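Long-range contacts in beta-lactamase inhibitory protein BLIP-I (Streptomyces exfoliatus, PDB 3GMV), which probably inhibits class A beta-lactamases by binding to them as a protein partner, and is seen here in the unbound form: residues Ala28-Gly33 with Ile40-Glu45; Glu62-Arg67 with Gly109-Asn114; Pro77-Ser82 with Cys127-Gly132; Gly120-Tyr125 with His141-Val146; Leu133-Ala138 with Tyr151-Thr156. All blocks are in the same frame, centred on the assembly; numbering follows the deposited sequence.

Contact 1 (Ala28-Gly33 with Ile40-Glu45)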
# COMPACT_ATOMS: atom_id res chain seq x y z
N ALA A 28 -0.86 4.93 -21.96
CA ALA A 28 -1.56 3.65 -22.14
C ALA A 28 -1.88 2.97 -20.83
O ALA A 28 -2.84 2.19 -20.76
CB ALA A 28 -0.75 2.71 -23.06
N ALA A 29 -1.10 3.23 -19.78
CA ALA A 29 -1.28 2.51 -18.51
C ALA A 29 -1.81 3.35 -17.33
O ALA A 29 -2.34 2.82 -16.35
CB ALA A 29 0.04 1.82 -18.10
N CYS A 30 -1.67 4.66 -17.43
CA CYS A 30 -1.90 5.52 -16.27
C CYS A 30 -2.78 6.69 -16.66
O CYS A 30 -3.00 6.97 -17.86
CB CYS A 30 -0.57 6.07 -15.75
SG CYS A 30 0.64 4.80 -15.39
N ASP A 31 -3.31 7.38 -15.64
CA ASP A 31 -4.10 8.59 -15.84
C ASP A 31 -3.78 9.61 -14.76
O ASP A 31 -3.33 9.28 -13.67
CB ASP A 31 -5.59 8.25 -15.75
CG ASP A 31 -6.05 7.40 -16.90
OD1 ASP A 31 -6.25 7.94 -18.00
OD2 ASP A 31 -6.27 6.19 -16.70
N THR A 32 -4.00 10.87 -15.09
CA THR A 32 -3.88 11.95 -14.14
C THR A 32 -5.09 12.88 -14.39
O THR A 32 -5.80 12.74 -15.40
CB THR A 32 -2.53 12.72 -14.28
OG1 THR A 32 -2.47 13.76 -13.30
CG2 THR A 32 -2.40 13.34 -15.64
N GLY A 33 -5.34 13.80 -13.45
CA GLY A 33 -6.46 14.73 -13.58
C GLY A 33 -7.84 14.13 -13.34
O GLY A 33 -7.99 13.02 -12.80
N ILE A 40 -1.11 10.46 -9.92
CA ILE A 40 -1.14 9.52 -11.05
C ILE A 40 -1.76 8.26 -10.54
O ILE A 40 -1.44 7.84 -9.42
CB ILE A 40 0.32 9.18 -11.51
CG1 ILE A 40 0.97 10.44 -12.13
CG2 ILE A 40 0.31 8.04 -12.52
CD1 ILE A 40 2.49 10.30 -12.41
N LEU A 41 -2.56 7.59 -11.37
CA LEU A 41 -3.12 6.29 -10.99
C LEU A 41 -2.91 5.37 -12.19
O LEU A 41 -3.19 5.77 -13.33
CB LEU A 41 -4.62 6.44 -10.75
CG LEU A 41 -5.44 5.24 -10.27
CD1 LEU A 41 -4.92 4.80 -8.92
CD2 LEU A 41 -6.92 5.66 -10.15
N CYS A 42 -2.38 4.17 -11.94
CA CYS A 42 -2.12 3.20 -13.01
C CYS A 42 -2.77 1.87 -12.61
O CYS A 42 -2.60 1.41 -11.49
CB CYS A 42 -0.61 2.98 -13.21
SG CYS A 42 0.41 4.50 -13.38
N PHE A 43 -3.51 1.27 -13.54
CA PHE A 43 -4.19 -0.02 -13.32
C PHE A 43 -3.46 -1.12 -14.08
O PHE A 43 -2.99 -0.89 -15.17
CB PHE A 43 -5.65 0.06 -13.79
CG PHE A 43 -6.57 0.81 -12.86
CD1 PHE A 43 -7.14 0.19 -11.76
CD2 PHE A 43 -6.87 2.16 -13.09
CE1 PHE A 43 -7.99 0.88 -10.90
CE2 PHE A 43 -7.72 2.85 -12.24
CZ PHE A 43 -8.28 2.21 -11.14
N THR A 44 -3.36 -2.32 -13.51
CA THR A 44 -2.68 -3.40 -14.20
C THR A 44 -3.66 -4.14 -15.13
O THR A 44 -3.22 -4.86 -16.00
CB THR A 44 -2.09 -4.45 -13.23
OG1 THR A 44 -3.17 -5.10 -12.53
CG2 THR A 44 -1.14 -3.77 -12.22
N GLU A 45 -4.96 -3.99 -14.89
CA GLU A 45 -5.99 -4.67 -15.68
C GLU A 45 -7.16 -3.75 -15.93
O GLU A 45 -7.29 -2.72 -15.29
CB GLU A 45 -6.50 -5.91 -14.92
CG GLU A 45 -5.42 -6.92 -14.69
CD GLU A 45 -5.88 -8.11 -13.87
OE1 GLU A 45 -7.05 -8.19 -13.48
OE2 GLU A 45 -5.03 -8.98 -13.59
O HOH W 1 -4.95 2.69 -15.92

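Contact 2 (Glu62-Arg67 with Gly109-Asn114). With TAM (tris(hydroxyethyl)aminomethane), chain B.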
# COMPACT_ATOMS: atom_id res chain seq x y z
N GLU A 62 7.71 16.06 -6.37
CA GLU A 62 8.47 14.86 -5.97
C GLU A 62 7.56 13.85 -5.28
O GLU A 62 6.71 14.23 -4.47
CB GLU A 62 9.60 15.25 -5.03
CG GLU A 62 10.64 16.12 -5.73
CD GLU A 62 11.74 16.63 -4.81
OE1 GLU A 62 11.74 16.32 -3.60
OE2 GLU A 62 12.63 17.35 -5.31
N LEU A 63 7.76 12.56 -5.57
CA LEU A 63 6.88 11.50 -5.01
C LEU A 63 7.03 11.40 -3.50
O LEU A 63 8.13 11.17 -2.99
CB LEU A 63 7.32 10.15 -5.63
CG LEU A 63 6.46 8.98 -5.23
CD1 LEU A 63 5.12 9.16 -5.98
CD2 LEU A 63 7.10 7.62 -5.59
N TRP A 64 5.93 11.56 -2.75
CA TRP A 64 5.99 11.35 -1.31
C TRP A 64 5.11 10.17 -0.89
O TRP A 64 5.21 9.69 0.24
CB TRP A 64 5.54 12.63 -0.55
CG TRP A 64 4.09 12.95 -0.74
CD1 TRP A 64 3.54 13.68 -1.76
CD2 TRP A 64 3.00 12.54 0.09
NE1 TRP A 64 2.18 13.74 -1.62
CE2 TRP A 64 1.82 13.05 -0.49
CE3 TRP A 64 2.91 11.78 1.26
CZ2 TRP A 64 0.55 12.82 0.05
CZ3 TRP A 64 1.62 11.57 1.82
CH2 TRP A 64 0.48 12.08 1.20
N SER A 65 4.23 9.71 -1.78
CA SER A 65 3.28 8.67 -1.38
C SER A 65 3.06 7.62 -2.48
O SER A 65 2.84 7.98 -3.63
CB SER A 65 1.93 9.32 -1.06
OG SER A 65 0.97 8.31 -0.72
N LYS A 66 3.11 6.35 -2.10
CA LYS A 66 2.72 5.24 -2.94
C LYS A 66 1.61 4.48 -2.26
O LYS A 66 1.69 4.21 -1.06
CB LYS A 66 3.90 4.27 -3.13
CG LYS A 66 5.10 4.92 -3.83
CD LYS A 66 6.37 4.05 -3.80
CE LYS A 66 6.19 2.74 -4.52
NZ LYS A 66 7.46 1.95 -4.44
N ARG A 67 0.61 4.07 -3.04
CA ARG A 67 -0.45 3.23 -2.49
C ARG A 67 -0.82 2.23 -3.56
O ARG A 67 -0.58 2.46 -4.77
CB ARG A 67 -1.68 4.07 -2.06
CG ARG A 67 -2.42 4.80 -3.21
CD ARG A 67 -3.38 5.87 -2.66
NE ARG A 67 -4.05 6.59 -3.74
CZ ARG A 67 -5.24 6.26 -4.23
NH1 ARG A 67 -5.90 5.21 -3.77
NH2 ARG A 67 -5.78 6.99 -5.20
N GLY A 109 0.83 0.25 0.79
CA GLY A 109 1.29 1.63 0.67
C GLY A 109 2.43 2.03 1.59
O GLY A 109 2.63 1.42 2.66
N GLU A 110 3.18 3.05 1.17
CA GLU A 110 4.24 3.65 2.02
C GLU A 110 4.24 5.14 1.73
O GLU A 110 3.95 5.56 0.59
CB GLU A 110 5.63 3.07 1.71
CG GLU A 110 5.83 1.61 2.12
CD GLU A 110 7.21 1.10 1.81
OE1 GLU A 110 7.86 1.65 0.89
OE2 GLU A 110 7.64 0.14 2.48
N SER A 111 4.54 5.98 2.72
CA SER A 111 4.57 7.41 2.42
C SER A 111 5.48 8.14 3.38
O SER A 111 5.68 7.69 4.52
CB SER A 111 3.16 8.00 2.46
OG SER A 111 2.69 8.09 3.80
N TYR A 112 6.07 9.22 2.88
CA TYR A 112 6.84 10.17 3.69
C TYR A 112 6.08 11.50 3.70
O TYR A 112 6.27 12.34 2.81
CB TYR A 112 8.24 10.35 3.09
CG TYR A 112 9.18 9.18 3.34
CD1 TYR A 112 9.76 8.99 4.60
CD2 TYR A 112 9.50 8.29 2.31
CE1 TYR A 112 10.62 7.93 4.83
CE2 TYR A 112 10.38 7.22 2.53
CZ TYR A 112 10.93 7.06 3.80
OH TYR A 112 11.79 6.01 4.02
N PRO A 113 5.17 11.69 4.66
CA PRO A 113 4.31 12.86 4.64
C PRO A 113 5.08 14.16 4.79
O PRO A 113 4.58 15.21 4.44
CB PRO A 113 3.37 12.65 5.83
CG PRO A 113 3.49 11.21 6.18
CD PRO A 113 4.88 10.81 5.81
N ASN A 114 6.32 14.07 5.26
CA ASN A 114 7.12 15.27 5.47
C ASN A 114 8.23 15.40 4.44
O ASN A 114 9.17 16.17 4.62
CB ASN A 114 7.66 15.24 6.91
CG ASN A 114 6.53 15.22 7.92
OD1 ASN A 114 5.55 15.95 7.78
ND2 ASN A 114 6.64 14.35 8.93
C TAM B . 1.92 16.53 1.91
C1 TAM B . 0.73 15.86 2.57
C2 TAM B . 2.62 17.48 2.88
C3 TAM B . 1.46 17.28 0.68
C4 TAM B . 1.18 14.91 3.66
C5 TAM B . 2.60 16.95 4.31
C6 TAM B . 2.64 17.71 -0.19
N TAM B . 2.85 15.49 1.49
O4 TAM B . 0.02 14.27 4.21
O5 TAM B . 1.88 17.85 5.17
O6 TAM B . 3.87 17.41 0.47
O HOH W 2 6.36 1.01 -1.48

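Contact 3 (Pro77-Ser82 with Cys127-Gly132)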
# COMPACT_ATOMS: atom_id res chain seq x y z
N PRO A 77 -2.29 -16.59 3.42
CA PRO A 77 -3.45 -15.96 4.05
C PRO A 77 -3.94 -16.82 5.22
O PRO A 77 -4.36 -17.97 5.03
CB PRO A 77 -4.52 -15.97 2.95
CG PRO A 77 -3.79 -16.33 1.67
CD PRO A 77 -2.53 -17.01 2.03
N SER A 78 -3.90 -16.28 6.43
CA SER A 78 -4.12 -17.10 7.59
C SER A 78 -4.44 -16.31 8.84
O SER A 78 -4.55 -16.89 9.94
CB SER A 78 -2.89 -17.94 7.84
OG SER A 78 -1.76 -17.13 8.07
N VAL A 79 -4.56 -14.99 8.71
CA VAL A 79 -4.79 -14.21 9.93
C VAL A 79 -6.16 -14.53 10.55
O VAL A 79 -7.15 -14.78 9.82
CB VAL A 79 -4.62 -12.68 9.66
CG1 VAL A 79 -5.70 -12.18 8.63
CG2 VAL A 79 -4.68 -11.87 10.96
N LYS A 80 -6.19 -14.58 11.89
CA LYS A 80 -7.36 -14.94 12.67
C LYS A 80 -7.75 -13.79 13.59
O LYS A 80 -6.91 -12.95 13.92
CB LYS A 80 -7.03 -16.15 13.58
CG LYS A 80 -6.66 -17.42 12.84
CD LYS A 80 -7.76 -17.90 11.86
CE LYS A 80 -7.23 -19.08 11.02
NZ LYS A 80 -8.21 -19.34 9.92
N LEU A 81 -9.01 -13.76 14.01
CA LEU A 81 -9.44 -12.78 15.00
C LEU A 81 -8.60 -12.90 16.27
O LEU A 81 -8.29 -11.90 16.90
CB LEU A 81 -10.94 -12.92 15.30
CG LEU A 81 -11.54 -11.83 16.18
CD1 LEU A 81 -11.26 -10.43 15.61
CD2 LEU A 81 -13.03 -12.13 16.29
N SER A 82 -8.20 -14.11 16.63
CA SER A 82 -7.34 -14.29 17.80
C SER A 82 -6.05 -13.45 17.69
O SER A 82 -5.62 -12.78 18.65
CB SER A 82 -6.97 -15.78 17.91
OG SER A 82 -6.21 -16.05 19.09
N CYS A 127 -3.80 -7.61 5.59
CA CYS A 127 -3.62 -9.01 5.87
C CYS A 127 -4.88 -9.81 5.55
O CYS A 127 -5.89 -9.70 6.27
CB CYS A 127 -3.26 -9.18 7.36
SG CYS A 127 -1.84 -8.24 7.86
N ALA A 128 -4.84 -10.62 4.50
CA ALA A 128 -6.06 -11.36 4.08
C ALA A 128 -6.15 -12.67 4.86
O ALA A 128 -5.14 -13.33 5.06
CB ALA A 128 -5.97 -11.68 2.59
N ALA A 129 -7.35 -13.03 5.30
CA ALA A 129 -7.56 -14.28 6.00
C ALA A 129 -7.72 -15.46 5.03
O ALA A 129 -7.66 -16.62 5.46
CB ALA A 129 -8.81 -14.18 6.91
N ALA A 130 -7.92 -15.17 3.75
CA ALA A 130 -8.16 -16.24 2.77
C ALA A 130 -7.79 -15.78 1.37
O ALA A 130 -7.56 -14.61 1.13
CB ALA A 130 -9.64 -16.68 2.82
N THR A 131 -7.65 -16.72 0.43
CA THR A 131 -7.45 -16.33 -0.96
C THR A 131 -8.74 -15.77 -1.54
O THR A 131 -9.81 -15.82 -0.91
CB THR A 131 -7.05 -17.54 -1.78
OG1 THR A 131 -8.04 -18.55 -1.59
CG2 THR A 131 -5.70 -18.05 -1.31
N GLY A 132 -8.66 -15.20 -2.75
CA GLY A 132 -9.84 -14.81 -3.49
C GLY A 132 -10.21 -13.36 -3.30
O GLY A 132 -9.45 -12.59 -2.70
O HOH W 3 -7.43 -17.14 8.31

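Contact 4 (Gly120-Tyr125 with His141-Val146)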
# COMPACT_ATOMS: atom_id res chain seq x y z
N GLY A 120 8.16 10.27 10.35
CA GLY A 120 6.74 9.93 10.21
C GLY A 120 6.47 9.01 9.02
O GLY A 120 5.38 9.01 8.45
N PHE A 121 7.45 8.19 8.67
CA PHE A 121 7.31 7.20 7.57
C PHE A 121 6.16 6.26 7.86
O PHE A 121 6.13 5.63 8.92
CB PHE A 121 8.58 6.39 7.47
CG PHE A 121 8.55 5.32 6.40
CD1 PHE A 121 8.20 5.61 5.10
CD2 PHE A 121 8.94 4.03 6.71
CE1 PHE A 121 8.20 4.63 4.10
CE2 PHE A 121 8.94 3.04 5.72
CZ PHE A 121 8.57 3.36 4.42
N GLU A 122 5.20 6.18 6.95
CA GLU A 122 3.97 5.41 7.19
C GLU A 122 3.95 4.21 6.26
O GLU A 122 4.19 4.37 5.06
CB GLU A 122 2.72 6.28 6.94
CG GLU A 122 1.36 5.56 7.18
CD GLU A 122 0.15 6.39 6.73
OE1 GLU A 122 -0.33 7.21 7.53
OE2 GLU A 122 -0.34 6.19 5.60
N GLU A 123 3.67 3.03 6.81
CA GLU A 123 3.57 1.81 6.02
C GLU A 123 2.20 1.22 6.27
O GLU A 123 1.75 1.17 7.43
CB GLU A 123 4.61 0.79 6.50
CG GLU A 123 6.10 1.19 6.30
CD GLU A 123 7.05 0.34 7.13
OE1 GLU A 123 7.33 0.67 8.31
OE2 GLU A 123 7.53 -0.67 6.61
N LYS A 124 1.53 0.79 5.21
CA LYS A 124 0.19 0.27 5.33
C LYS A 124 0.22 -1.20 4.94
O LYS A 124 0.61 -1.53 3.82
CB LYS A 124 -0.80 1.03 4.43
CG LYS A 124 -1.03 2.51 4.85
CD LYS A 124 -2.22 3.13 4.12
CE LYS A 124 -2.35 4.60 4.55
NZ LYS A 124 -3.44 5.33 3.81
N TYR A 125 -0.19 -2.06 5.88
CA TYR A 125 -0.29 -3.49 5.62
C TYR A 125 -1.74 -3.99 5.56
O TYR A 125 -2.62 -3.53 6.31
CB TYR A 125 0.51 -4.25 6.69
CG TYR A 125 2.00 -4.25 6.47
CD1 TYR A 125 2.57 -5.17 5.60
CD2 TYR A 125 2.83 -3.34 7.13
CE1 TYR A 125 3.95 -5.20 5.41
CE2 TYR A 125 4.23 -3.36 6.94
CZ TYR A 125 4.76 -4.30 6.07
OH TYR A 125 6.11 -4.38 5.84
N HIS A 141 -1.45 -0.13 10.19
CA HIS A 141 -0.56 0.91 9.67
C HIS A 141 0.54 1.19 10.69
O HIS A 141 0.26 1.31 11.89
CB HIS A 141 -1.34 2.21 9.33
CG HIS A 141 -2.44 2.01 8.33
ND1 HIS A 141 -3.31 3.01 7.98
CD2 HIS A 141 -2.84 0.91 7.63
CE1 HIS A 141 -4.18 2.56 7.10
NE2 HIS A 141 -3.93 1.29 6.88
N LEU A 142 1.79 1.32 10.23
CA LEU A 142 2.91 1.64 11.11
C LEU A 142 3.38 3.05 10.80
O LEU A 142 3.36 3.46 9.64
CB LEU A 142 4.05 0.64 10.85
CG LEU A 142 3.79 -0.82 11.18
CD1 LEU A 142 4.98 -1.67 10.65
CD2 LEU A 142 3.64 -0.98 12.70
N THR A 143 3.74 3.82 11.84
CA THR A 143 4.34 5.13 11.62
C THR A 143 5.67 5.10 12.42
O THR A 143 5.64 4.89 13.64
CB THR A 143 3.40 6.27 12.13
OG1 THR A 143 2.11 6.19 11.49
CG2 THR A 143 4.01 7.65 11.85
N ASP A 144 6.79 5.31 11.73
CA ASP A 144 8.13 5.09 12.32
C ASP A 144 8.18 3.83 13.19
O ASP A 144 8.64 3.85 14.34
CB ASP A 144 8.56 6.33 13.08
CG ASP A 144 8.77 7.52 12.15
OD1 ASP A 144 9.22 7.31 11.00
OD2 ASP A 144 8.46 8.64 12.56
N GLY A 145 7.63 2.76 12.65
CA GLY A 145 7.75 1.44 13.25
C GLY A 145 6.90 1.20 14.48
O GLY A 145 7.18 0.27 15.24
N VAL A 146 5.87 2.03 14.65
CA VAL A 146 4.90 1.86 15.76
C VAL A 146 3.47 1.76 15.22
O VAL A 146 3.09 2.45 14.27
CB VAL A 146 4.99 3.02 16.76
CG1 VAL A 146 3.90 2.92 17.87
CG2 VAL A 146 6.44 3.10 17.34
O HOH W 4 6.95 2.92 9.77

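Contact 5 (Leu133-Ala138 with Tyr151-Thr156)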
# COMPACT_ATOMS: atom_id res chain seq x y z
N LEU A 133 -11.39 -13.00 -3.80
CA LEU A 133 -11.87 -11.62 -3.75
C LEU A 133 -12.54 -11.32 -2.43
O LEU A 133 -13.30 -12.15 -1.88
CB LEU A 133 -12.89 -11.35 -4.87
CG LEU A 133 -12.40 -11.16 -6.31
CD1 LEU A 133 -13.62 -10.98 -7.24
CD2 LEU A 133 -11.48 -9.96 -6.41
N PHE A 134 -12.29 -10.12 -1.93
CA PHE A 134 -12.94 -9.62 -0.75
C PHE A 134 -12.95 -10.62 0.39
O PHE A 134 -13.98 -10.87 0.97
CB PHE A 134 -14.34 -9.10 -1.10
CG PHE A 134 -14.30 -7.86 -1.97
CD1 PHE A 134 -13.81 -6.66 -1.44
CD2 PHE A 134 -14.68 -7.90 -3.30
CE1 PHE A 134 -13.74 -5.51 -2.22
CE2 PHE A 134 -14.61 -6.76 -4.09
CZ PHE A 134 -14.14 -5.56 -3.55
N PRO A 135 -11.78 -11.15 0.74
CA PRO A 135 -11.75 -12.02 1.91
C PRO A 135 -11.89 -11.22 3.22
O PRO A 135 -11.74 -9.99 3.21
CB PRO A 135 -10.36 -12.63 1.84
CG PRO A 135 -9.49 -11.56 1.18
CD PRO A 135 -10.44 -10.81 0.24
N PRO A 136 -12.19 -11.90 4.34
CA PRO A 136 -12.06 -11.26 5.65
C PRO A 136 -10.62 -10.75 5.77
O PRO A 136 -9.73 -11.34 5.18
CB PRO A 136 -12.31 -12.41 6.63
CG PRO A 136 -13.13 -13.45 5.81
CD PRO A 136 -12.51 -13.34 4.44
N SER A 137 -10.38 -9.65 6.48
CA SER A 137 -9.03 -9.11 6.50
C SER A 137 -8.79 -8.27 7.73
O SER A 137 -9.72 -7.92 8.46
CB SER A 137 -8.76 -8.25 5.26
OG SER A 137 -9.56 -7.08 5.27
N ALA A 138 -7.52 -7.98 7.96
CA ALA A 138 -7.15 -6.93 8.90
C ALA A 138 -6.20 -5.96 8.21
O ALA A 138 -5.47 -6.34 7.28
CB ALA A 138 -6.52 -7.54 10.16
N TYR A 151 -7.51 -2.24 12.03
CA TYR A 151 -8.91 -2.42 11.69
C TYR A 151 -9.09 -3.87 11.26
O TYR A 151 -8.17 -4.46 10.67
CB TYR A 151 -9.28 -1.49 10.53
CG TYR A 151 -10.75 -1.48 10.24
CD1 TYR A 151 -11.62 -0.72 11.03
CD2 TYR A 151 -11.29 -2.21 9.19
CE1 TYR A 151 -12.98 -0.71 10.78
CE2 TYR A 151 -12.66 -2.19 8.94
CZ TYR A 151 -13.48 -1.44 9.74
OH TYR A 151 -14.83 -1.44 9.47
N GLN A 152 -10.27 -4.45 11.50
CA GLN A 152 -10.57 -5.75 10.92
C GLN A 152 -12.00 -5.85 10.41
O GLN A 152 -12.91 -5.22 10.93
CB GLN A 152 -10.25 -6.90 11.88
CG GLN A 152 -11.20 -7.02 13.06
CD GLN A 152 -12.46 -7.81 12.72
OE1 GLN A 152 -12.51 -8.59 11.76
NE2 GLN A 152 -13.48 -7.62 13.51
N ARG A 153 -12.17 -6.65 9.36
CA ARG A 153 -13.48 -6.87 8.77
C ARG A 153 -13.71 -8.36 8.63
O ARG A 153 -12.99 -9.04 7.90
CB ARG A 153 -13.52 -6.22 7.39
CG ARG A 153 -12.47 -6.84 6.43
CD ARG A 153 -12.87 -6.73 4.95
NE ARG A 153 -12.02 -7.50 4.04
CZ ARG A 153 -11.28 -6.95 3.06
NH1 ARG A 153 -10.54 -7.72 2.26
NH2 ARG A 153 -11.30 -5.63 2.86
N SER A 154 -14.70 -8.86 9.37
CA SER A 154 -15.20 -10.22 9.19
C SER A 154 -14.26 -11.33 9.58
O SER A 154 -14.47 -12.46 9.16
CB SER A 154 -15.63 -10.46 7.73
OG SER A 154 -16.70 -9.59 7.42
N LEU A 155 -13.23 -11.03 10.38
CA LEU A 155 -12.34 -12.11 10.82
C LEU A 155 -13.06 -13.13 11.67
O LEU A 155 -14.00 -12.78 12.39
CB LEU A 155 -11.15 -11.57 11.60
CG LEU A 155 -10.12 -10.78 10.79
CD1 LEU A 155 -9.03 -10.32 11.78
CD2 LEU A 155 -9.52 -11.61 9.63
N THR A 156 -12.57 -14.37 11.62
CA THR A 156 -13.04 -15.46 12.47
C THR A 156 -11.90 -15.76 13.41
O THR A 156 -10.74 -15.76 12.97
CB THR A 156 -13.23 -16.77 11.65
OG1 THR A 156 -14.24 -16.57 10.67
CG2 THR A 156 -13.66 -17.93 12.56
OXT THR A 156 -12.11 -16.03 14.59

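Contact 1 (Ala28-Gly33 with Ile40-Glu45)
Ala29 O draws in two N-H or O-H donors at once: a water gives it a short bond of 2.6 Å to the water oxygen, and Phe43 N reaches it weakly at 3.4 Å. The same water accepts from Phe43 N, so it bridges the end of the paired region where the direct bond has become long. Further along, the backbones pair more firmly. Asp31 N donates to Leu41 O at 2.8 Å, and Leu41 N returns a bond to Asp31 O at 3.0 Å, making this an antiparallel hydrogen-bonded pair. At the adjoining non-hydrogen-bonded pair, Cys30 and Cys42 bring their CA atoms to 4.0 Å, and a disulfide joins Cys30 SG to Cys42 SG at 2.0 Å. Each sulfur stands beside its own backbone N (chi1 -54° and -50°); the S-S torsion is 101°, and the bond is a cross-strand link between directly opposed residues. Ile40 CG2 packs on Cys30 CB at 3.9 Å, on the disulfide side. This is a short disulfide-pinned beta hairpin at the outer edge of the sheet. Trp21 of helix 17-24 packs on Cys30 and Ile40, Phe17 of that helix also touches Ile40, and strand 52-57 continues the sheet beyond strand 40-43.

Contact 2 (Glu62-Arg67 with Gly109-Asn114)
The indole of Trp64 packs against the end of strand 105-111 and the loop after it. Its CZ3 lies 3.9 Å from Ser111 CB and its CE3 3.8 Å from Pro113 CA. One face of the ring carries the bound tris(hydroxyethyl)aminomethane, whose N lies over the centre, 3.2 Å above the plane, with Trp64 CD2 3.3 Å from TAM N. The opposite face rests on CB of the next residue, Ser65, toward the rim. Pro113 CB touches the ligand carbon C4, and Trp64, Pro113 and Thr58 line the ligand site. Trp64 CG sits between its own backbone N and carbonyl carbon (chi1 67°).

Behind this first shell the backbones set the positions. Tyr112 N donates to Trp64 O at 2.8 Å, anchoring the loop just where the ring leans on it. Lys66 and Glu110 form a hydrogen-bonded pair: Lys66 N meets Glu110 O in a nearly straight bond (2.9 Å, 173°), and Glu110 N answers to Lys66 O. At the next pair, a non-hydrogen-bonded one, Arg67 CA and Gly109 CA approach to 3.9 Å, and Gly109 has no side chain to press on Lys66 O. The Lys66 ammonium leads away to Ile11 O and Tyr8 O.

Trp64 and Ser65 form a classic beta bulge opposite Ser56 of strand 52-57, while strand 122-128 flanks strand 105-111, placing this antiparallel pairing mid-sheet.

Contact 3 (Pro77-Ser82 with Cys127-Gly132)
Apolar contacts carry most of the meeting between Pro77, Val79 and the loop that follows strand 122-128. Pro77 lays its ring against the backbone there, CB being 3.6 Å from Ala130 N, while its CG meets Thr131 CG2 at 3.9 Å, the two side chains crossing at a slant. Val79 uses one branch only: CG1, placed between its backbone N and carbonyl carbon (chi1 63°), touches both Cys127 CB and Ala129 CB at 4.1 Å and lies against Cys127 O.

The contact thus joins the connection that leads into helix 81-84 to the end of an interior strand of the antiparallel sheet, where the disulfide from Cys127 to Cys105 ties that strand to its neighbour 105-111.

Polar links are fewer. Ser78 N makes a weak bond to Ala128 O (3.5 Å, 122° at the hydrogen); its firmer hydrogen bond is to Ser104 OG, outside the contact. A water does more: it donates to Val79 O at 2.8 Å and to Ala129 O at 2.9 Å, and accepts from Lys80 NZ at 2.8 Å. One solvent molecule therefore bridges the two carbonyls, one from each segment, and also takes a bond from the lysine nitrogen. Lys80 stands at the N-cap position, and Lys80 N bonds to His83 ND1.

Contact 4 (Gly120-Tyr125 with His141-Val146)
Lys124 lays its extended aliphatic chain across one face of the His141 imidazole. CG sits over the ring centre, 3.6 Å from the His141 centroid and only 6° off the normal, a CH-pi contact, and CD follows on over CE1. His141 CG stands beside its own backbone N (chi1 -59°). Tyr149 also meets the imidazole.

On the other face of the sheet Leu142 CD1 touches Tyr125 CE2 at 4.1 Å, and helix 93-99 covers Leu142 through Leu96. In the backbone, Glu123 N bonds to Leu142 O and Leu142 N to Glu123 O, at 2.9 and 2.8 Å, which makes these two residues an antiparallel hydrogen-bonded pair.

At the far end Asp144 holds the start of the other segment with both carboxylate oxygens. Gly120 N meets OD2 of Asp144 on its syn side at 2.8 Å, whereas Phe121 N reaches OD1 of Asp144 at 3.1 Å from above the carboxylate plane, 49° out. Asp144 N returns a bond to Phe121 O, which also receives a water shared with Glu123 OE1 and Gly145 N.

Asp144 and Gly145 are the central residues of a type I' turn, typical of tight two-residue hairpin loops; it leads into strand 146-153, while strands 122-128 and 137-143 form their own antiparallel beta hairpin.

Contact 5 (Leu133-Ala138 with Tyr151-Thr156)
The guanidinium of Arg153 is turned so that its edge meets Pro135 O and one face lies against Ser137, whose CB is 3.2 Å above the plane and toward the rim. The two segments belong to the beta hairpin of strands 137-143 and 146-153, at one edge of the sheet, and the arginine spans the point where the paired strands give way to a proline-containing loop.

Its grip is side-on: NE and NH1 of Arg153 both donate to the single atom Pro135 O, at 2.6 and 2.7 Å, with the oxygen close to the guanidinium plane. Two donors from one cation probably polarise the Pro135 carbonyl. Arg153 CG lies between its own backbone N and carbonyl carbon (chi1 62°), and the chain then runs extended to NE and crosses Pro135 at a slant. The approach of Ser137 OG to the guanidinium is too close in the model to be trusted.

The backbones support this placement: Ser137 N bonds to Arg153 O at 3.0 Å and Arg153 N to Ser137 O at 2.9 Å. On the other face of the sheet Ala138 CB meets Leu155 CD1 at 4.1 Å. From the loop, Pro136 CB touches Leu155 CD2 at 4.2 Å. Leu155 also touches Leu81 and Tyr84 of helix 81-84, so it lies between hairpin and helix. Its backbone is fixed from within its own segment, for Leu155 N donates to Gln152 OE1 at 2.9 Å.

Overall arrangement
From the N terminus, contact 1 closes first: with six residues between its segments, it closes a hairpin at one edge of the sheet. Contact 2 opens later and spans 41 residues, pairing two mid-sheet strands; contact 3 starts inside that span and ends beyond it, so the two cross. Contact 4 likewise crosses contact 3, and contact 5 crosses contact 4, each sharing a strand with its predecessor; none nests. Contacts 2 and 4 touch through bonds between strands 105-111 and 122-128. Contacts 3 and 5, with centres about 7 Å apart, meet at the far end, where Leu81 N and Thr156 O link helix 81-84 to the C terminus.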